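Local coordinates for protein acetylxylan esterase (Geobacillus stearothermophilus, PDB 5BN1) that removes acetyl groups from the xylose units of xylan and xylo-oligosaccharides as a serine esterase of the GDSL family, assembled as a ring-shaped octamer, at residues Ile89-Asn92 against Asp93-Gln97; Pro101-Lys104 against Glu105-Val108. The protein carries 1 engineered substitution. All coordinates share one frame; numbering follows the deposited sequence.

Interaction 1: Ile89-Asn92 against Asp93-Gln97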
loop_
_atom_site.group_PDB
_atom_site.type_symbol
_atom_site.label_atom_id
_atom_site.label_comp_id
_atom_site.label_asym_id
_atom_site.label_seq_id
_atom_site.Cartn_x
_atom_site.Cartn_y
_atom_site.Cartn_z
ATOM N N ILE A 89 3.988 -28.640 19.910
ATOM C CA ILE A 89 4.228 -27.471 20.771
ATOM C C ILE A 89 5.429 -27.727 21.647
ATOM O O ILE A 89 5.823 -28.872 21.944
ATOM C CB ILE A 89 2.995 -27.126 21.601
ATOM C CG1 ILE A 89 2.960 -25.663 22.089
ATOM C CG2 ILE A 89 2.834 -28.187 22.760
ATOM C CD1 ILE A 89 2.613 -24.679 20.955
ATOM N N GLY A 90 6.133 -26.638 21.968
ATOM C CA GLY A 90 7.389 -26.678 22.795
ATOM C C GLY A 90 8.530 -25.874 22.254
ATOM O O GLY A 90 9.400 -25.504 22.990
ATOM N N ILE A 91 8.553 -25.616 20.922
ATOM C CA ILE A 91 9.630 -24.806 20.418
ATOM C C ILE A 91 9.750 -23.465 21.122
ATOM O O ILE A 91 10.845 -23.082 21.516
ATOM C CB ILE A 91 9.515 -24.621 18.905
ATOM C CG1 ILE A 91 9.861 -25.912 18.185
ATOM C CG2 ILE A 91 10.492 -23.509 18.412
ATOM C CD1 ILE A 91 9.574 -25.960 16.693
ATOM N N ASN A 92 8.644 -22.752 21.306
ATOM C CA ASN A 92 8.663 -21.434 21.892
ATOM C C ASN A 92 8.882 -21.516 23.415
ATOM O O ASN A 92 9.573 -20.708 24.006
ATOM C CB ASN A 92 7.471 -20.658 21.560
ATOM C CG ASN A 92 7.441 -20.315 20.085
ATOM O OD1 ASN A 92 8.439 -19.730 19.594
ATOM N ND2 ASN A 92 6.390 -20.529 19.437
ATOM N N ASP A 93 8.278 -22.563 24.023
ATOM C CA ASP A 93 8.437 -22.836 25.445
ATOM C C ASP A 93 9.892 -22.854 25.820
ATOM O O ASP A 93 10.292 -22.360 26.896
ATOM C CB ASP A 93 7.754 -24.145 25.757
ATOM C CG ASP A 93 6.344 -24.229 25.254
ATOM O OD1 ASP A 93 6.104 -24.123 23.979
ATOM O OD2 ASP A 93 5.351 -24.399 26.022
ATOM N N VAL A 94 10.731 -23.454 24.986
ATOM C CA VAL A 94 12.140 -23.562 25.062
ATOM C C VAL A 94 12.813 -22.263 24.587
ATOM O O VAL A 94 13.703 -21.744 25.232
ATOM C CB VAL A 94 12.648 -24.776 24.304
ATOM C CG1 VAL A 94 14.119 -24.817 24.276
ATOM C CG2 VAL A 94 12.078 -26.070 24.953
ATOM N N TRP A 95 12.500 -21.882 23.355
ATOM C CA TRP A 95 13.280 -20.799 22.689
ATOM C C TRP A 95 13.341 -19.558 23.534
ATOM O O TRP A 95 14.394 -18.938 23.600
ATOM C CB TRP A 95 12.669 -20.511 21.338
ATOM C CG TRP A 95 13.588 -19.883 20.315
ATOM C CD1 TRP A 95 14.928 -19.700 20.386
ATOM C CD2 TRP A 95 13.209 -19.637 18.947
ATOM N NE1 TRP A 95 15.412 -19.203 19.173
ATOM C CE2 TRP A 95 14.372 -19.169 18.278
ATOM C CE3 TRP A 95 12.004 -19.665 18.297
ATOM C CZ2 TRP A 95 14.323 -18.868 16.892
ATOM C CZ3 TRP A 95 11.943 -19.300 16.966
ATOM C CH2 TRP A 95 13.125 -18.915 16.303
ATOM N N ARG A 96 12.228 -19.158 24.124
ATOM C CA ARG A 96 12.233 -17.979 24.982
ATOM C C ARG A 96 13.267 -17.945 26.053
ATOM O O ARG A 96 13.797 -16.901 26.469
ATOM C CB ARG A 96 10.841 -17.638 25.490
ATOM C CG ARG A 96 9.788 -17.330 24.482
ATOM C CD ARG A 96 10.007 -16.052 23.668
ATOM N NE ARG A 96 10.872 -16.350 22.525
ATOM C CZ ARG A 96 10.486 -16.955 21.413
ATOM N NH1 ARG A 96 11.393 -17.176 20.438
ATOM N NH2 ARG A 96 9.260 -17.450 21.251
ATOM N N GLN A 97 13.551 -19.131 26.618
ATOM C CA GLN A 97 14.556 -19.281 27.637
ATOM C C GLN A 97 15.962 -18.863 27.206
ATOM O O GLN A 97 16.839 -18.549 27.970
ATOM C CB GLN A 97 14.607 -20.707 28.221
ATOM C CG GLN A 97 13.273 -21.196 28.730
ATOM C CD GLN A 97 13.251 -22.612 29.198
ATOM O OE1 GLN A 97 14.216 -23.041 29.938
ATOM N NE2 GLN A 97 12.219 -23.348 28.866
HETATM O O HOH W 1 9.004 -17.555 17.989
#
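Asn92 and Arg96 lie side by side one turn apart at the start of helix 91-99, an i to i+4 pair at the head of the helix that follows strand 84-88 in this SGNH-hydrolase fold. NH2 of Arg96 donates to OD1 of Asn92 at 2.9 Å. The bond is bent, 142° at the hydrogen, and the donor stands above the carbonyl plane, with amide and guanidinium planes 39° apart. Arg96 gets there by folding back on itself, its chain bent at chi2 and chi3, which also brings its NH1 3.0 Å above the plane of the Trp95 ring, toward the rim. That ring meets Asn92 OD1 at its edge, CE3 being the nearest atom, while CG2 of Ile91 approaches the same CE3 obliquely at 4.1 Å. Asn92, inferred to stabilise the transition state, is held from two directions: its ND2 donates to Asn64 O, and OD1 takes Arg96 and a water. Arg96 in turn has a salt bridge to Asp99, which helps to hold the guanidinium of this second-shell residue in place. A leucine in place of Arg96 would probably leave Asn92 OD1 without its protein donor in this pair, with the amide freer to turn, and Asp99 without its cation. Beyond the ring, Trp190 of the second subunit stacks on Trp95. At the N-cap, Gly90 has backbone angles that would press a beta carbon against the carbonyl oxygen of Ile89. Asp93, bonded through OD2 to Val66 N, sets its OD1 3.1 Å from Gly90 CA.

Interaction 2: Pro101-Lys104 against Glu105-Val108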
loop_
_atom_site.group_PDB
_atom_site.type_symbol
_atom_site.label_atom_id
_atom_site.label_comp_id
_atom_site.label_asym_id
_atom_site.label_seq_id
_atom_site.Cartn_x
_atom_site.Cartn_y
_atom_site.Cartn_z
ATOM N N PRO A 101 16.423 -14.445 27.769
ATOM C CA PRO A 101 16.781 -15.159 28.983
ATOM C C PRO A 101 16.336 -14.527 30.260
ATOM O O PRO A 101 16.161 -15.256 31.251
ATOM C CB PRO A 101 18.281 -15.361 28.927
ATOM C CG PRO A 101 18.775 -14.314 27.973
ATOM C CD PRO A 101 17.669 -14.174 26.983
ATOM N N PHE A 102 16.112 -13.267 30.172
ATOM C CA PHE A 102 15.755 -12.496 31.427
ATOM C C PHE A 102 14.297 -12.225 31.488
ATOM O O PHE A 102 13.830 -11.651 32.529
ATOM C CB PHE A 102 16.649 -11.257 31.478
ATOM C CG PHE A 102 18.138 -11.649 31.437
ATOM C CD1 PHE A 102 18.672 -12.525 32.350
ATOM C CD2 PHE A 102 18.923 -11.152 30.471
ATOM C CE1 PHE A 102 20.024 -12.869 32.284
ATOM C CE2 PHE A 102 20.239 -11.509 30.380
ATOM C CZ PHE A 102 20.769 -12.362 31.255
ATOM N N MET A 103 13.471 -12.596 30.540
ATOM C CA MET A 103 12.030 -12.305 30.567
ATOM C C MET A 103 11.336 -13.590 31.039
ATOM O O MET A 103 10.734 -14.291 30.220
ATOM C CB MET A 103 11.487 -11.857 29.307
ATOM C CG MET A 103 12.029 -10.455 28.886
ATOM S SD MET A 103 11.361 -9.860 27.310
ATOM C CE MET A 103 9.607 -9.697 27.541
ATOM N N LYS A 104 11.581 -13.932 32.287
ATOM C CA LYS A 104 11.198 -15.295 32.764
ATOM C C LYS A 104 9.732 -15.597 32.650
ATOM O O LYS A 104 9.312 -16.787 32.492
ATOM C CB LYS A 104 11.696 -15.574 34.188
ATOM C CG LYS A 104 13.230 -15.482 34.272
ATOM C CD LYS A 104 13.823 -15.679 35.648
ATOM C CE LYS A 104 15.369 -15.456 35.580
ATOM N NZ LYS A 104 16.057 -15.741 34.247
ATOM N N GLU A 105 8.874 -14.602 32.742
ATOM C CA GLU A 105 7.458 -14.824 32.498
ATOM C C GLU A 105 7.056 -15.305 31.112
ATOM O O GLU A 105 5.968 -15.891 30.951
ATOM C CB GLU A 105 6.658 -13.518 32.831
ATOM C CG GLU A 105 6.803 -12.332 31.811
ATOM C CD GLU A 105 8.226 -11.612 31.655
ATOM O OE1 GLU A 105 9.238 -11.763 32.457
ATOM O OE2 GLU A 105 8.340 -10.830 30.658
ATOM N N LYS A 106 7.894 -15.141 30.074
ATOM C CA LYS A 106 7.635 -15.698 28.794
ATOM C C LYS A 106 8.102 -17.172 28.600
ATOM O O LYS A 106 7.797 -17.782 27.528
ATOM C CB LYS A 106 8.424 -14.899 27.744
ATOM C CG LYS A 106 7.918 -13.436 27.684
ATOM C CD LYS A 106 8.560 -12.862 26.421
ATOM C CE LYS A 106 7.676 -13.071 25.159
ATOM N NZ LYS A 106 7.134 -11.753 24.725
ATOM N N HIS A 107 8.842 -17.632 29.608
ATOM C CA HIS A 107 9.434 -19.003 29.611
ATOM C C HIS A 107 8.325 -19.947 30.060
ATOM O O HIS A 107 7.596 -19.625 30.923
ATOM C CB HIS A 107 10.576 -19.131 30.548
ATOM C CG HIS A 107 11.724 -18.178 30.285
ATOM N ND1 HIS A 107 12.822 -18.107 31.074
ATOM C CD2 HIS A 107 11.903 -17.257 29.277
ATOM C CE1 HIS A 107 13.644 -17.167 30.621
ATOM N NE2 HIS A 107 13.113 -16.674 29.537
ATOM N N VAL A 108 8.274 -21.103 29.460
ATOM C CA VAL A 108 7.423 -22.200 29.991
ATOM C C VAL A 108 8.385 -23.307 30.309
ATOM O O VAL A 108 8.875 -24.034 29.448
ATOM C CB VAL A 108 6.356 -22.628 28.984
ATOM C CG1 VAL A 108 5.583 -23.811 29.521
ATOM C CG2 VAL A 108 5.423 -21.533 28.640
HETATM O O HOH W 2 11.329 -11.982 34.606
HETATM O O HOH W 3 7.685 -19.088 33.776
#
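His107 presents one face of its imidazole to the backbone of Lys104, whose CA sits almost over the ring centre in a CH-pi contact, 3.7 Å from the centroid and 11° off the normal. At the ring's edge, near its plane, the carbonyl oxygen of Pro101 comes within 3.2 Å of CE1. Both ring nitrogens are engaged beyond the contact, ND1 with Tyr109 OH and NE2 with Leu100 O, and these bonds fix the ring's rotation. The backbone that carries these groups makes a short 3-10 turn, in which Lys106 N donates to Met103 O and His107 N to Lys104 O, both at 3.0 Å. Met103 and Lys106 run alongside each other, the methyl CE touching Lys106 CD at 3.5 Å. Glu105 curls back, with CG lodged between its own backbone N and carbonyl carbon (chi1 73°), bringing OE2 against Met103 CB and CE. Its OE1 takes a water that also donates to Phe102 O, and forms a salt bridge with Arg55 of the third subunit. Backbone and ring thus pack within the loop between helices 91-99 and 110-124, while Glu105 turns its charge to the octamer interface, where Arg55 probably favours the ionised carboxylate.

In the fold
Interactions 1 and 2 follow one another along the chain, their centres about 10 Å apart: helix 91-99 carries the first, and the loop leading toward helix 110-124 folds back on it to form the second. They touch directly, His107 NE2 lying 3.5 Å from Gln97 CA, and Val108 CG1 3.6 Å from Asp93 OD2. Tyr154 OH bonds to both Gln97 NE2 and Val108 O. Interaction 1 holds part of the catalytic site: the side chain of Asn92 is about 4 Å from Gly63, also inferred to stabilise the transition state, and that of Trp95 about 4 Å from His194, the inferred charge-relay histidine. Interaction 2 stands farther out, the Lys106 side chain about 8 Å from that of Asn92.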